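Local coordinates for protein uncharacterized HTH-type transcriptional regulator SAR2349 (Staphylococcus aureus, PDB 4EM2) that probably binds DNA as a MarR-family transcription factor, and binds several salicylate molecules in pockets of its fold, at residues Q66-A74 with E83-E91. Residues are numbered along the deposited sequence; the frame is centred on the assembly and turned at random.
Sequences QWLILRDIA and EISHRRAIE. With SAL (2-hydroxybenzoic acid), chain E; SAL (2-hydroxybenzoic acid), chain C; SAL (2-hydroxybenzoic acid), chain B.
Ile-84 lays its branched side chain over two isoleucines of helix 64-76. Its CG2 meets Ile-69 CD1 at 3.6 Å, the two side chains crossing at about a right angle, while its CD1 reaches Ile-73 CG1, also at 3.6 Å. Beta-branched isoleucine suits this place because its two arms touch neighbours one turn apart. Ile-69 CD1 also meets Ile-90 CD1 at 3.9 Å, just beyond the Schellman motif that ends the helix, with Ala-89 at positive phi as its C-prime residue.

Asp-72 supplies the polar half of the contact. With CG anti to the backbone N (chi1 174°), its carboxylate is carried to Arg-87, which grips it side-on: NE bonds OD2 and NH2 bonds OD1, each at 2.8 Å. Both oxygens use their syn lone pairs, and the two planes lie only 27° apart, so the paired bonds restrict rotation of the buried carboxylate. Arg-87 NH1 adds a weak, charge-assisted hydrogen bond to Glu-83 OE1, making a salt-bridge network of the three, and Thr-79 joins both Arg-87 and Glu-83, tying the network to the loop between the helices.

In the winged helix-turn-helix fold of MarR proteins, 81-88 is the first helix of the DNA-binding motif and 92-104 the second, probably the recognition helix; this contact fastens the former to helix 64-76.

Arg-88 fits as a knob among Leu-68, Ile-69, Arg-71 and Asp-72. Arginine suits the site because its aliphatic part can pack on Ile-69 (CG to CD1 3.7 Å) while bends at chi2 and chi3 turn the guanidinium toward one salicylate carboxylate, where NH1 makes a weak bond to O1'. A water accepts from its NE and donates to Asp-72 OD2, linking this pocket to the salt bridge. Arg-71 NH2 bonds the hydroxyl oxygen O2 of a second salicylate at 3.0 Å, beside Leu-68, whose CD2 rests on that ligand's ring carbons.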
loop_
_atom_site.group_PDB
_atom_site.type_symbol
_atom_site.label_atom_id
_atom_site.label_comp_id
_atom_site.label_asym_id
_atom_site.label_seq_id
_atom_site.Cartn_x
_atom_site.Cartn_y
_atom_site.Cartn_z
ATOM N N GLN A 66 1.524 0.403 -7.979
ATOM C CA GLN A 66 2.944 0.743 -7.944
ATOM C C GLN A 66 3.338 1.244 -6.529
ATOM O O GLN A 66 4.299 0.793 -5.950
ATOM C CB GLN A 66 3.201 1.848 -8.978
ATOM C CG GLN A 66 3.018 1.365 -10.411
ATOM C CD GLN A 66 3.274 2.485 -11.426
ATOM O OE1 GLN A 66 3.393 3.626 -11.049
ATOM N NE2 GLN A 66 3.313 2.140 -12.715
ATOM N N TRP A 67 2.547 2.129 -5.959
ATOM C CA TRP A 67 2.874 2.591 -4.645
ATOM C C TRP A 67 2.871 1.470 -3.610
ATOM O O TRP A 67 3.765 1.366 -2.764
ATOM C CB TRP A 67 1.893 3.697 -4.243
ATOM C CG TRP A 67 1.996 3.978 -2.743
ATOM C CD1 TRP A 67 1.069 3.655 -1.804
ATOM C CD2 TRP A 67 3.096 4.575 -2.045
ATOM N NE1 TRP A 67 1.517 4.011 -0.560
ATOM C CE2 TRP A 67 2.754 4.593 -0.671
ATOM C CE3 TRP A 67 4.329 5.115 -2.437
ATOM C CZ2 TRP A 67 3.618 5.148 0.338
ATOM C CZ3 TRP A 67 5.194 5.676 -1.422
ATOM C CH2 TRP A 67 4.820 5.676 -0.071
ATOM N N LEU A 68 1.892 0.579 -3.679
ATOM C CA LEU A 68 1.835 -0.480 -2.683
ATOM C C LEU A 68 3.048 -1.378 -2.720
ATOM O O LEU A 68 3.611 -1.779 -1.646
ATOM C CB LEU A 68 0.519 -1.299 -2.875
ATOM C CG LEU A 68 -0.734 -0.459 -2.542
ATOM C CD1 LEU A 68 -2.039 -1.345 -2.854
ATOM C CD2 LEU A 68 -0.748 -0.106 -1.044
ATOM N N ILE A 69 3.475 -1.729 -3.937
ATOM C CA ILE A 69 4.650 -2.612 -4.073
ATOM C C ILE A 69 5.887 -1.801 -3.625
ATOM O O ILE A 69 6.750 -2.331 -2.918
ATOM C CB ILE A 69 4.841 -3.048 -5.527
ATOM C CG1 ILE A 69 3.639 -3.928 -5.987
ATOM C CG2 ILE A 69 6.170 -3.796 -5.698
ATOM C CD1 ILE A 69 3.335 -5.037 -5.133
ATOM N N LEU A 70 5.944 -0.526 -4.017
ATOM C CA LEU A 70 7.094 0.314 -3.636
ATOM C C LEU A 70 7.232 0.349 -2.116
ATOM O O LEU A 70 8.324 0.132 -1.568
ATOM C CB LEU A 70 6.938 1.751 -4.157
ATOM C CG LEU A 70 8.161 2.688 -3.871
ATOM C CD1 LEU A 70 9.340 2.192 -4.744
ATOM C CD2 LEU A 70 7.892 4.161 -4.194
ATOM N N ARG A 71 6.106 0.575 -1.445
ATOM C CA ARG A 71 6.076 0.679 -0.011
ATOM C C ARG A 71 6.497 -0.647 0.579
ATOM O O ARG A 71 7.269 -0.701 1.552
ATOM C CB ARG A 71 4.645 1.050 0.464
ATOM C CG ARG A 71 4.498 1.279 2.019
ATOM C CD ARG A 71 3.028 1.699 2.394
ATOM N NE ARG A 71 2.074 0.621 2.072
ATOM C CZ ARG A 71 0.789 0.588 2.488
ATOM N NH1 ARG A 71 0.304 1.589 3.231
ATOM N NH2 ARG A 71 0.000 -0.479 2.212
ATOM N N ASP A 72 5.969 -1.728 0.010
ATOM C CA ASP A 72 6.283 -3.048 0.524
ATOM C C ASP A 72 7.789 -3.288 0.464
ATOM O O ASP A 72 8.375 -3.805 1.414
ATOM C CB ASP A 72 5.558 -4.145 -0.268
ATOM C CG ASP A 72 5.988 -5.549 0.160
ATOM O OD1 ASP A 72 7.026 -6.024 -0.387
ATOM O OD2 ASP A 72 5.318 -6.147 1.036
ATOM N N ILE A 73 8.398 -2.940 -0.656
ATOM C CA ILE A 73 9.837 -3.150 -0.805
ATOM C C ILE A 73 10.571 -2.252 0.246
ATOM O O ILE A 73 11.513 -2.693 0.909
ATOM C CB ILE A 73 10.282 -2.754 -2.232
ATOM C CG1 ILE A 73 9.692 -3.755 -3.239
ATOM C CG2 ILE A 73 11.765 -2.797 -2.366
ATOM C CD1 ILE A 73 9.986 -3.470 -4.663
ATOM N N ALA A 74 10.104 -1.017 0.406
ATOM C CA ALA A 74 10.736 -0.064 1.299
ATOM C C ALA A 74 10.825 -0.695 2.644
ATOM O O ALA A 74 11.852 -0.650 3.266
ATOM C CB ALA A 74 9.901 1.253 1.395
ATOM N N GLU A 83 8.667 -12.940 -2.353
ATOM C CA GLU A 83 8.195 -12.456 -1.065
ATOM C C GLU A 83 7.144 -11.405 -1.249
ATOM O O GLU A 83 6.175 -11.387 -0.514
ATOM C CB GLU A 83 9.304 -11.830 -0.239
ATOM C CG GLU A 83 10.446 -12.781 0.137
ATOM C CD GLU A 83 11.518 -12.079 0.964
ATOM O OE1 GLU A 83 11.357 -10.887 1.333
ATOM O OE2 GLU A 83 12.528 -12.731 1.263
ATOM N N ILE A 84 7.349 -10.514 -2.216
ATOM C CA ILE A 84 6.385 -9.420 -2.431
ATOM C C ILE A 84 4.979 -9.991 -2.730
ATOM O O ILE A 84 4.012 -9.672 -2.051
ATOM C CB ILE A 84 6.823 -8.490 -3.601
ATOM C CG1 ILE A 84 8.125 -7.754 -3.260
ATOM C CG2 ILE A 84 5.728 -7.440 -3.855
ATOM C CD1 ILE A 84 8.684 -7.014 -4.423
ATOM N N SER A 85 4.894 -10.832 -3.750
ATOM C CA SER A 85 3.638 -11.471 -4.161
ATOM C C SER A 85 2.923 -12.122 -3.000
ATOM O O SER A 85 1.696 -12.032 -2.885
ATOM C CB SER A 85 3.912 -12.541 -5.203
ATOM O OG SER A 85 4.285 -11.905 -6.403
ATOM N N HIS A 86 3.694 -12.768 -2.140
ATOM C CA HIS A 86 3.122 -13.413 -0.999
ATOM C C HIS A 86 2.567 -12.424 0.044
ATOM O O HIS A 86 1.434 -12.552 0.499
ATOM C CB HIS A 86 4.142 -14.337 -0.370
ATOM C CG HIS A 86 3.632 -15.002 0.858
ATOM N ND1 HIS A 86 3.493 -14.334 2.059
ATOM C CD2 HIS A 86 3.122 -16.239 1.052
ATOM C CE1 HIS A 86 2.911 -15.133 2.939
ATOM N NE2 HIS A 86 2.678 -16.296 2.352
ATOM N N ARG A 87 3.332 -11.433 0.449
ATOM C CA ARG A 87 2.777 -10.514 1.426
ATOM C C ARG A 87 1.614 -9.669 0.860
ATOM O O ARG A 87 0.712 -9.305 1.584
ATOM C CB ARG A 87 3.845 -9.513 1.941
ATOM C CG ARG A 87 5.001 -10.087 2.742
ATOM C CD ARG A 87 5.903 -8.930 3.182
ATOM N NE ARG A 87 6.630 -8.373 2.041
ATOM C CZ ARG A 87 7.880 -8.688 1.719
ATOM N NH1 ARG A 87 8.557 -9.552 2.479
ATOM N NH2 ARG A 87 8.424 -8.209 0.592
ATOM N N ARG A 88 1.683 -9.311 -0.414
ATOM C CA ARG A 88 0.660 -8.470 -1.026
ATOM C C ARG A 88 -0.571 -9.273 -1.433
ATOM O O ARG A 88 -1.673 -8.724 -1.654
ATOM C CB ARG A 88 1.234 -7.773 -2.256
ATOM C CG ARG A 88 2.327 -6.734 -1.954
ATOM C CD ARG A 88 1.715 -5.383 -1.598
ATOM N NE ARG A 88 1.328 -5.281 -0.208
ATOM C CZ ARG A 88 0.181 -4.779 0.237
ATOM N NH1 ARG A 88 -0.749 -4.328 -0.600
ATOM N NH2 ARG A 88 0.007 -4.694 1.554
ATOM N N ALA A 89 -0.383 -10.579 -1.524
ATOM C CA ALA A 89 -1.486 -11.463 -1.925
ATOM C C ALA A 89 -1.949 -11.098 -3.336
ATOM O O ALA A 89 -3.135 -10.901 -3.580
ATOM C CB ALA A 89 -2.682 -11.352 -0.909
ATOM N N ILE A 90 -1.011 -10.963 -4.270
ATOM C CA ILE A 90 -1.411 -10.688 -5.657
ATOM C C ILE A 90 -0.791 -11.814 -6.450
ATOM O O ILE A 90 -0.010 -12.593 -5.881
ATOM C CB ILE A 90 -0.878 -9.337 -6.183
ATOM C CG1 ILE A 90 0.622 -9.227 -5.902
ATOM C CG2 ILE A 90 -1.638 -8.179 -5.493
ATOM C CD1 ILE A 90 1.258 -8.015 -6.526
ATOM N N GLU A 91 -1.137 -11.920 -7.734
ATOM C CA GLU A 91 -0.576 -12.986 -8.569
ATOM C C GLU A 91 0.676 -12.510 -9.270
ATOM O O GLU A 91 0.748 -11.367 -9.731
ATOM C CB GLU A 91 -1.603 -13.490 -9.601
ATOM C CG GLU A 91 -2.511 -14.651 -9.106
ATOM C CD GLU A 91 -1.744 -15.973 -8.953
ATOM O OE1 GLU A 91 -1.124 -16.424 -9.963
ATOM O OE2 GLU A 91 -1.763 -16.557 -7.832
HETATM C "C1'" SAL E . -1.211 -4.501 -3.966
HETATM O "O1'" SAL E . -2.128 -4.350 -3.150
HETATM O "O2'" SAL E . 0.025 -4.794 -3.506
HETATM C C1 SAL E . -1.455 -4.406 -5.448
HETATM C C2 SAL E . -2.792 -4.520 -5.981
HETATM C C3 SAL E . -2.974 -4.435 -7.401
HETATM C C4 SAL E . -1.858 -4.239 -8.273
HETATM C C5 SAL E . -0.536 -4.124 -7.742
HETATM C C6 SAL E . -0.336 -4.204 -6.349
HETATM O O2 SAL E . -3.902 -4.719 -5.129
HETATM C "C1'" SAL C . -2.182 4.858 3.077
HETATM O "O1'" SAL C . -1.288 4.307 3.663
HETATM O "O2'" SAL C . -3.384 4.953 3.625
HETATM C C1 SAL C . -1.927 5.458 1.776
HETATM C C2 SAL C . -0.614 5.378 1.223
HETATM C C3 SAL C . -0.363 5.979 -0.040
HETATM C C4 SAL C . -1.402 6.644 -0.749
HETATM C C5 SAL C . -2.711 6.710 -0.192
HETATM C C6 SAL C . -2.974 6.120 1.070
HETATM O O2 SAL C . 0.394 4.713 1.929
HETATM C "C1'" SAL B . -4.446 -1.483 0.753
HETATM O "O1'" SAL B . -3.810 -2.088 1.624
HETATM O "O2'" SAL B . -5.367 -2.123 -0.019
HETATM C C1 SAL B . -4.157 -0.079 0.479
HETATM C C2 SAL B . -3.368 0.706 1.367
HETATM C C3 SAL B . -3.082 2.047 1.077
HETATM C C4 SAL B . -3.584 2.611 -0.106
HETATM C C5 SAL B . -4.375 1.838 -0.984
HETATM C C6 SAL B . -4.662 0.502 -0.695
HETATM O O2 SAL B . -2.898 0.180 2.458
HETATM O O HOH W 1 3.315 -5.276 2.199
#